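Local coordinates for potential RNA-dependent RNA polymerase (Human picobirnavirus, PDB 5I62), which copies RNA from an RNA template using ribonucleoside triphosphates and is probably involved in both transcription and replication of the viral genome, at residues P220-L223 with T224-L228; A114-E117 with W118-V121; N131-A134 with V135-K138. All coordinates share one frame; numbering follows the deposited sequence.

From the N terminus, interaction 2 (114-121) comes first, where helix 108-116 gives way to the loop that leads to helix 129-135. Interaction 3 (131-138) follows at the other end of that second helix, where the chain turns off toward helix 150-157. Interaction 1 (220-228) forms the last turns of helix 208-228. Each joins adjoining segments, so none closes a long loop; the three lie in series and neither nest nor cross. Interactions 1 and 2 touch in space, Phe-225 packing on Trp-118 and Thr-224 and Leu-228 on Val-121. Interaction 3 lies beside an earlier part of helix 208-228, its centre about 16 Å from that of interaction 1.

Interaction 1. Residues P220-L223 with T224-L228; sequences PLIL and TFQRL
Four successive i to i+4 backbone bonds run from Thr-224, Phe-225, Gln-226 and Arg-227 back to the carbonyls of Pro-220, Leu-221, Ile-222 and Leu-223. The pair Phe-225 N to Leu-221 O, 2.9 Å, is representative, with an N-H...O angle of 168°. They build the C-terminal part of helix 208-228, kinked at Pro-220, whose ring nitrogen cannot donate to the preceding turn. Thr-224 OG1 also stands 3.2 Å from Pro-220 O, with the hydroxyl beside its own backbone N (chi1 -71°), but where its proton goes is not settled.

The Gln-226 amide is anchored through NE2, which donates to Trp-234 O beyond the helix; OE1 merely packs 3.4 Å from Leu-223 CD2. The amide carbon CD comes within 3.6 Å of Ile-222 CG2, a branch that the first torsion (chi1 -72°) sets opposite the backbone N, pointing it up the helix to Gln-226. Arg-227 bends at chi3; Leu-223 O lies 4.0 Å from the guanidinium plane, off toward its rim, with no hydrogen bond between them.

On the inward side, Leu-221 CD2 sits 4.2 Å from Phe-225 CD1, over one ring face but near its rim; Leu-281 and Leu-284 of helix 271-284 continue this apolar patch. The carbonyls of 220-223 are thus all satisfied within the helix, apolar side chains pack toward helix 271-284, and the Gln-226 amide is tied to the segment that follows.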
loop_
_atom_site.group_PDB
_atom_site.type_symbol
_atom_site.label_atom_id
_atom_site.label_comp_id
_atom_site.label_asym_id
_atom_site.label_seq_id
_atom_site.Cartn_x
_atom_site.Cartn_y
_atom_site.Cartn_z
ATOM N N PRO A 220 -7.078 1.011 -16.834
ATOM C CA PRO A 220 -8.190 0.153 -17.277
ATOM C C PRO A 220 -8.170 -1.235 -16.651
ATOM O O PRO A 220 -9.237 -1.815 -16.428
ATOM C CB PRO A 220 -8.010 0.093 -18.804
ATOM C CG PRO A 220 -6.611 0.462 -19.045
ATOM C CD PRO A 220 -6.250 1.445 -17.969
ATOM N N LEU A 221 -6.986 -1.782 -16.364
ATOM C CA LEU A 221 -6.896 -3.089 -15.711
ATOM C C LEU A 221 -7.609 -3.082 -14.363
ATOM O O LEU A 221 -8.449 -3.944 -14.067
ATOM C CB LEU A 221 -5.429 -3.477 -15.528
ATOM C CG LEU A 221 -5.165 -4.888 -14.989
ATOM C CD1 LEU A 221 -3.851 -5.381 -15.549
ATOM C CD2 LEU A 221 -5.113 -4.950 -13.470
ATOM N N ILE A 222 -7.247 -2.125 -13.516
ATOM C CA ILE A 222 -7.829 -2.051 -12.186
ATOM C C ILE A 222 -9.332 -1.820 -12.265
ATOM O O ILE A 222 -10.104 -2.462 -11.539
ATOM C CB ILE A 222 -7.102 -0.981 -11.357
ATOM C CG1 ILE A 222 -5.703 -1.500 -10.996
ATOM C CG2 ILE A 222 -7.900 -0.645 -10.102
ATOM C CD1 ILE A 222 -4.725 -0.431 -10.535
ATOM N N LEU A 223 -9.773 -0.946 -13.182
ATOM C CA LEU A 223 -11.202 -0.672 -13.339
ATOM C C LEU A 223 -11.979 -1.925 -13.730
ATOM O O LEU A 223 -13.066 -2.182 -13.193
ATOM C CB LEU A 223 -11.439 0.416 -14.384
ATOM C CG LEU A 223 -11.713 1.822 -13.870
ATOM C CD1 LEU A 223 -12.115 2.717 -15.044
ATOM C CD2 LEU A 223 -12.804 1.784 -12.791
ATOM N N THR A 224 -11.460 -2.673 -14.709
ATOM C CA THR A 224 -12.072 -3.932 -15.127
ATOM C C THR A 224 -12.131 -4.935 -13.980
ATOM O O THR A 224 -13.166 -5.569 -13.748
ATOM C CB THR A 224 -11.291 -4.517 -16.304
ATOM O OG1 THR A 224 -11.524 -3.723 -17.466
ATOM C CG2 THR A 224 -11.711 -5.972 -16.582
ATOM N N PHE A 225 -11.017 -5.103 -13.263
ATOM C CA PHE A 225 -10.992 -6.029 -12.136
ATOM C C PHE A 225 -11.952 -5.588 -11.041
ATOM O O PHE A 225 -12.612 -6.426 -10.413
ATOM C CB PHE A 225 -9.572 -6.166 -11.589
ATOM C CG PHE A 225 -8.742 -7.188 -12.317
ATOM C CD1 PHE A 225 -8.690 -7.204 -13.697
ATOM C CD2 PHE A 225 -8.027 -8.147 -11.616
ATOM C CE1 PHE A 225 -7.944 -8.155 -14.371
ATOM C CE2 PHE A 225 -7.266 -9.101 -12.287
ATOM C CZ PHE A 225 -7.229 -9.101 -13.660
ATOM N N GLN A 226 -12.053 -4.276 -10.809
ATOM C CA GLN A 226 -12.987 -3.750 -9.814
ATOM C C GLN A 226 -14.426 -4.096 -10.164
ATOM O O GLN A 226 -15.201 -4.538 -9.305
ATOM C CB GLN A 226 -12.830 -2.231 -9.685
ATOM C CG GLN A 226 -11.594 -1.816 -8.930
ATOM C CD GLN A 226 -11.349 -0.318 -8.983
ATOM O OE1 GLN A 226 -11.646 0.346 -9.983
ATOM N NE2 GLN A 226 -10.796 0.218 -7.901
ATOM N N ARG A 227 -14.804 -3.904 -11.428
ATOM C CA ARG A 227 -16.188 -4.155 -11.815
ATOM C C ARG A 227 -16.521 -5.645 -11.820
ATOM O O ARG A 227 -17.670 -6.020 -11.575
ATOM C CB ARG A 227 -16.457 -3.519 -13.166
ATOM C CG ARG A 227 -16.420 -1.996 -13.058
ATOM C CD ARG A 227 -17.084 -1.347 -14.239
ATOM N NE ARG A 227 -16.272 -1.501 -15.430
ATOM C CZ ARG A 227 -15.644 -0.494 -16.029
ATOM N NH1 ARG A 227 -15.757 0.734 -15.548
ATOM N NH2 ARG A 227 -14.917 -0.725 -17.112
ATOM N N LEU A 228 -15.545 -6.500 -12.091
ATOM C CA LEU A 228 -15.760 -7.942 -12.002
ATOM C C LEU A 228 -15.633 -8.482 -10.582
ATOM O O LEU A 228 -16.000 -9.639 -10.342
ATOM C CB LEU A 228 -14.772 -8.675 -12.896
ATOM C CG LEU A 228 -15.088 -8.394 -14.365
ATOM C CD1 LEU A 228 -14.002 -8.958 -15.237
ATOM C CD2 LEU A 228 -16.440 -8.988 -14.726
#

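Interaction 2. Residues A114-E117 with W118-V121; sequences AKSE and WKGV
Two backbone bonds join Lys-115 and Ser-116 to the two residues at the start of the following loop: Trp-118 N donates to Lys-115 O at 3.1 Å, and Lys-119 N to Ser-116 O at 3.2 Å. The second is nearly straight at the hydrogen (169°), yet both donors stand well above the plane of the carbonyl they reach. Three side-chain ends are held by other helices. Glu-117 OE1 forms a salt bridge with Arg-336 and a hydrogen bond with His-340, Lys-115 NZ pairs with Glu-279, and Trp-118 NE1 donates to Asp-283.

A type I turn from Ser-116 to Lys-119 leads off helix 108-116, followed at once by a type II turn from Trp-118 to Val-121, with Gly-120 at positive phi.

Trp-118 folds back over the last helical turn. Its CG lies between the backbone N and the carbonyl carbon (chi1 52°), which swings the indole over its own preceding main chain. Lys-115 CA makes a CH-pi contact with the five-membered ring, 4.0 Å from the centroid and 27° off the normal. Ala-114 O lies over the same face toward the six-membered ring, 3.7 Å from Trp-118 CE3. Lys-119, bent at chi2 and chi3, brings NZ to 4.0 Å from Ser-116 OG, whose hydroxyl is bonded to Ser-112 O. Leu-333 of helix 327-345 and Leu-280 and Leu-284 of helix 271-284 also pack against the indole.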
loop_
_atom_site.group_PDB
_atom_site.type_symbol
_atom_site.label_atom_id
_atom_site.label_comp_id
_atom_site.label_asym_id
_atom_site.label_seq_id
_atom_site.Cartn_x
_atom_site.Cartn_y
_atom_site.Cartn_z
ATOM N N ALA A 114 -4.347 -19.091 -12.965
ATOM C CA ALA A 114 -4.592 -17.666 -12.756
ATOM C C ALA A 114 -5.315 -17.054 -13.951
ATOM O O ALA A 114 -6.271 -16.282 -13.787
ATOM C CB ALA A 114 -3.277 -16.946 -12.479
ATOM N N LYS A 115 -4.864 -17.388 -15.167
ATOM C CA LYS A 115 -5.499 -16.878 -16.383
ATOM C C LYS A 115 -6.955 -17.314 -16.466
ATOM O O LYS A 115 -7.810 -16.572 -16.962
ATOM C CB LYS A 115 -4.744 -17.362 -17.621
ATOM C CG LYS A 115 -3.336 -16.785 -17.806
ATOM C CD LYS A 115 -2.712 -17.305 -19.108
ATOM C CE LYS A 115 -1.217 -16.968 -19.184
ATOM N NZ LYS A 115 -0.539 -17.467 -20.436
ATOM N N SER A 116 -7.247 -18.535 -16.012
ATOM C CA SER A 116 -8.600 -19.064 -16.124
ATOM C C SER A 116 -9.593 -18.249 -15.316
ATOM O O SER A 116 -10.775 -18.205 -15.664
ATOM C CB SER A 116 -8.630 -20.522 -15.676
ATOM O OG SER A 116 -7.844 -21.288 -16.559
ATOM N N GLU A 117 -9.144 -17.600 -14.236
ATOM C CA GLU A 117 -10.079 -16.806 -13.446
ATOM C C GLU A 117 -10.651 -15.627 -14.221
ATOM O O GLU A 117 -11.690 -15.105 -13.828
ATOM C CB GLU A 117 -9.434 -16.304 -12.163
ATOM C CG GLU A 117 -9.006 -17.400 -11.221
ATOM C CD GLU A 117 -8.602 -16.854 -9.863
ATOM O OE1 GLU A 117 -7.380 -16.772 -9.591
ATOM O OE2 GLU A 117 -9.507 -16.487 -9.072
ATOM N N TRP A 118 -10.003 -15.183 -15.299
ATOM C CA TRP A 118 -10.556 -14.102 -16.107
ATOM C C TRP A 118 -10.908 -14.541 -17.530
ATOM O O TRP A 118 -10.921 -13.718 -18.449
ATOM C CB TRP A 118 -9.631 -12.879 -16.096
ATOM C CG TRP A 118 -8.183 -13.087 -16.438
ATOM C CD1 TRP A 118 -7.653 -13.373 -17.671
ATOM C CD2 TRP A 118 -7.069 -12.968 -15.543
ATOM N NE1 TRP A 118 -6.279 -13.452 -17.593
ATOM C CE2 TRP A 118 -5.894 -13.204 -16.302
ATOM C CE3 TRP A 118 -6.948 -12.695 -14.178
ATOM C CZ2 TRP A 118 -4.624 -13.172 -15.738
ATOM C CZ3 TRP A 118 -5.686 -12.656 -13.620
ATOM C CH2 TRP A 118 -4.541 -12.896 -14.394
ATOM N N LYS A 119 -11.207 -15.824 -17.719
ATOM C CA LYS A 119 -11.800 -16.297 -18.961
ATOM C C LYS A 119 -13.023 -15.465 -19.325
ATOM O O LYS A 119 -13.883 -15.206 -18.485
ATOM C CB LYS A 119 -12.212 -17.757 -18.808
ATOM C CG LYS A 119 -12.563 -18.434 -20.106
ATOM C CD LYS A 119 -11.303 -19.024 -20.719
ATOM C CE LYS A 119 -10.750 -20.134 -19.820
ATOM N NZ LYS A 119 -9.386 -20.607 -20.230
ATOM N N GLY A 120 -13.104 -15.060 -20.588
ATOM C CA GLY A 120 -14.250 -14.324 -21.069
ATOM C C GLY A 120 -14.252 -12.847 -20.748
ATOM O O GLY A 120 -15.110 -12.121 -21.272
ATOM N N VAL A 121 -13.333 -12.381 -19.898
ATOM C CA VAL A 121 -13.207 -10.953 -19.632
ATOM C C VAL A 121 -12.906 -10.189 -20.921
ATOM O O VAL A 121 -12.257 -10.697 -21.843
ATOM C CB VAL A 121 -12.117 -10.718 -18.572
ATOM C CG1 VAL A 121 -11.865 -9.241 -18.328
ATOM C CG2 VAL A 121 -12.533 -11.377 -17.279
#

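Interaction 3. Residues N131-A134 with V135-K138; sequences NTVA and VMKK
Lys-138 folds back across the end of helix 129-135 and donates from its ammonium group to main-chain oxygens there. CB points toward the helix. CG comes to 4.0 Å of Val-133 O, and CD closes to 3.4 Å of the same oxygen while touching Val-133 CG1 at 3.7 Å, the two side chains crossing at about a right angle. The chain then bends at both chi3 (-71°) and chi4 (-62°), curling round the carbonyl with CE 3.5 Å from Val-133 O. NZ donates to Val-133 O at 2.9 Å and to Met-136 O at 3.0 Å. These two bonds hold the ammonium between helix and exit loop, with Ala-134 O a weak third partner. Its positive charge would be expected to suit the C-terminal end of the helix, where carbonyls no longer have regular helical partners.

The backbone bonding becomes irregular at the same point. Val-135 N reaches Thr-132 O at 3.2 Å and only weakly Asn-131 O, while Met-136 N makes weak bonds to both Thr-132 O and Val-133 O. Thr-132 O also accepts from Gln-219 NE2 of helix 208-228. Met-136, the first residue to leave helical geometry, lays CG 3.1 Å from Thr-132 O, and its side chain then leads away.

Helix 208-228 flanks one side, Gln-216 meeting Thr-132, Ile-212 meeting Val-133, and Gln-219 meeting Val-135 and Met-136. Helix 150-157 receives the exiting chain: Val-154 packs on Val-133, Arg-150 on Met-136, and Lys-138 bonds through its backbone to Lys-151.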
loop_
_atom_site.group_PDB
_atom_site.type_symbol
_atom_site.label_atom_id
_atom_site.label_comp_id
_atom_site.label_asym_id
_atom_site.label_seq_id
_atom_site.Cartn_x
_atom_site.Cartn_y
_atom_site.Cartn_z
ATOM N N ASN A 131 -6.471 10.696 -21.954
ATOM C CA ASN A 131 -7.527 10.156 -21.103
ATOM C C ASN A 131 -6.958 9.668 -19.778
ATOM O O ASN A 131 -7.555 9.888 -18.715
ATOM C CB ASN A 131 -8.276 9.047 -21.841
ATOM C CG ASN A 131 -9.057 9.577 -23.036
ATOM O OD1 ASN A 131 -9.504 10.726 -23.028
ATOM N ND2 ASN A 131 -9.209 8.752 -24.075
ATOM N N THR A 132 -5.776 9.046 -19.823
ATOM C CA THR A 132 -5.123 8.575 -18.606
ATOM C C THR A 132 -4.793 9.730 -17.669
ATOM O O THR A 132 -5.077 9.670 -16.466
ATOM C CB THR A 132 -3.848 7.801 -18.970
ATOM O OG1 THR A 132 -4.182 6.707 -19.823
ATOM C CG2 THR A 132 -3.160 7.288 -17.724
ATOM N N VAL A 133 -4.164 10.781 -18.200
ATOM C CA VAL A 133 -3.848 11.953 -17.387
ATOM C C VAL A 133 -5.117 12.543 -16.779
ATOM O O VAL A 133 -5.112 12.994 -15.630
ATOM C CB VAL A 133 -3.088 13.005 -18.222
ATOM C CG1 VAL A 133 -2.966 14.327 -17.450
ATOM C CG2 VAL A 133 -1.715 12.490 -18.616
ATOM N N ALA A 134 -6.216 12.549 -17.541
ATOM C CA ALA A 134 -7.460 13.159 -17.073
ATOM C C ALA A 134 -7.943 12.527 -15.775
ATOM O O ALA A 134 -8.524 13.206 -14.920
ATOM C CB ALA A 134 -8.537 13.054 -18.148
ATOM N N VAL A 135 -7.702 11.232 -15.592
ATOM C CA VAL A 135 -8.247 10.600 -14.397
ATOM C C VAL A 135 -7.197 10.418 -13.298
ATOM O O VAL A 135 -7.556 10.088 -12.166
ATOM C CB VAL A 135 -8.921 9.271 -14.771
ATOM C CG1 VAL A 135 -9.797 9.449 -16.004
ATOM C CG2 VAL A 135 -7.929 8.278 -15.040
ATOM N N MET A 136 -5.913 10.661 -13.596
ATOM C CA MET A 136 -4.853 10.573 -12.597
ATOM C C MET A 136 -4.993 11.648 -11.525
ATOM O O MET A 136 -5.575 12.715 -11.747
ATOM C CB MET A 136 -3.466 10.721 -13.236
ATOM C CG MET A 136 -3.033 9.574 -14.104
ATOM S SD MET A 136 -1.478 9.982 -14.919
ATOM C CE MET A 136 -0.284 9.934 -13.603
ATOM N N LYS A 137 -4.401 11.368 -10.363
ATOM C CA LYS A 137 -4.148 12.417 -9.385
ATOM C C LYS A 137 -3.140 13.404 -9.955
ATOM O O LYS A 137 -2.062 13.014 -10.406
ATOM C CB LYS A 137 -3.591 11.831 -8.090
ATOM C CG LYS A 137 -4.636 11.354 -7.114
ATOM C CD LYS A 137 -4.004 10.804 -5.835
ATOM C CE LYS A 137 -3.637 11.936 -4.882
ATOM N NZ LYS A 137 -3.467 11.438 -3.492
ATOM N N LYS A 138 -3.492 14.687 -9.954
ATOM C CA LYS A 138 -2.584 15.689 -10.492
ATOM C C LYS A 138 -2.157 16.682 -9.418
ATOM O O LYS A 138 -1.452 17.658 -9.715
ATOM C CB LYS A 138 -3.203 16.346 -11.725
ATOM C CG LYS A 138 -3.292 15.278 -12.829
ATOM C CD LYS A 138 -3.807 15.777 -14.157
ATOM C CE LYS A 138 -5.273 16.109 -14.098
ATOM N NZ LYS A 138 -6.118 14.926 -13.773
#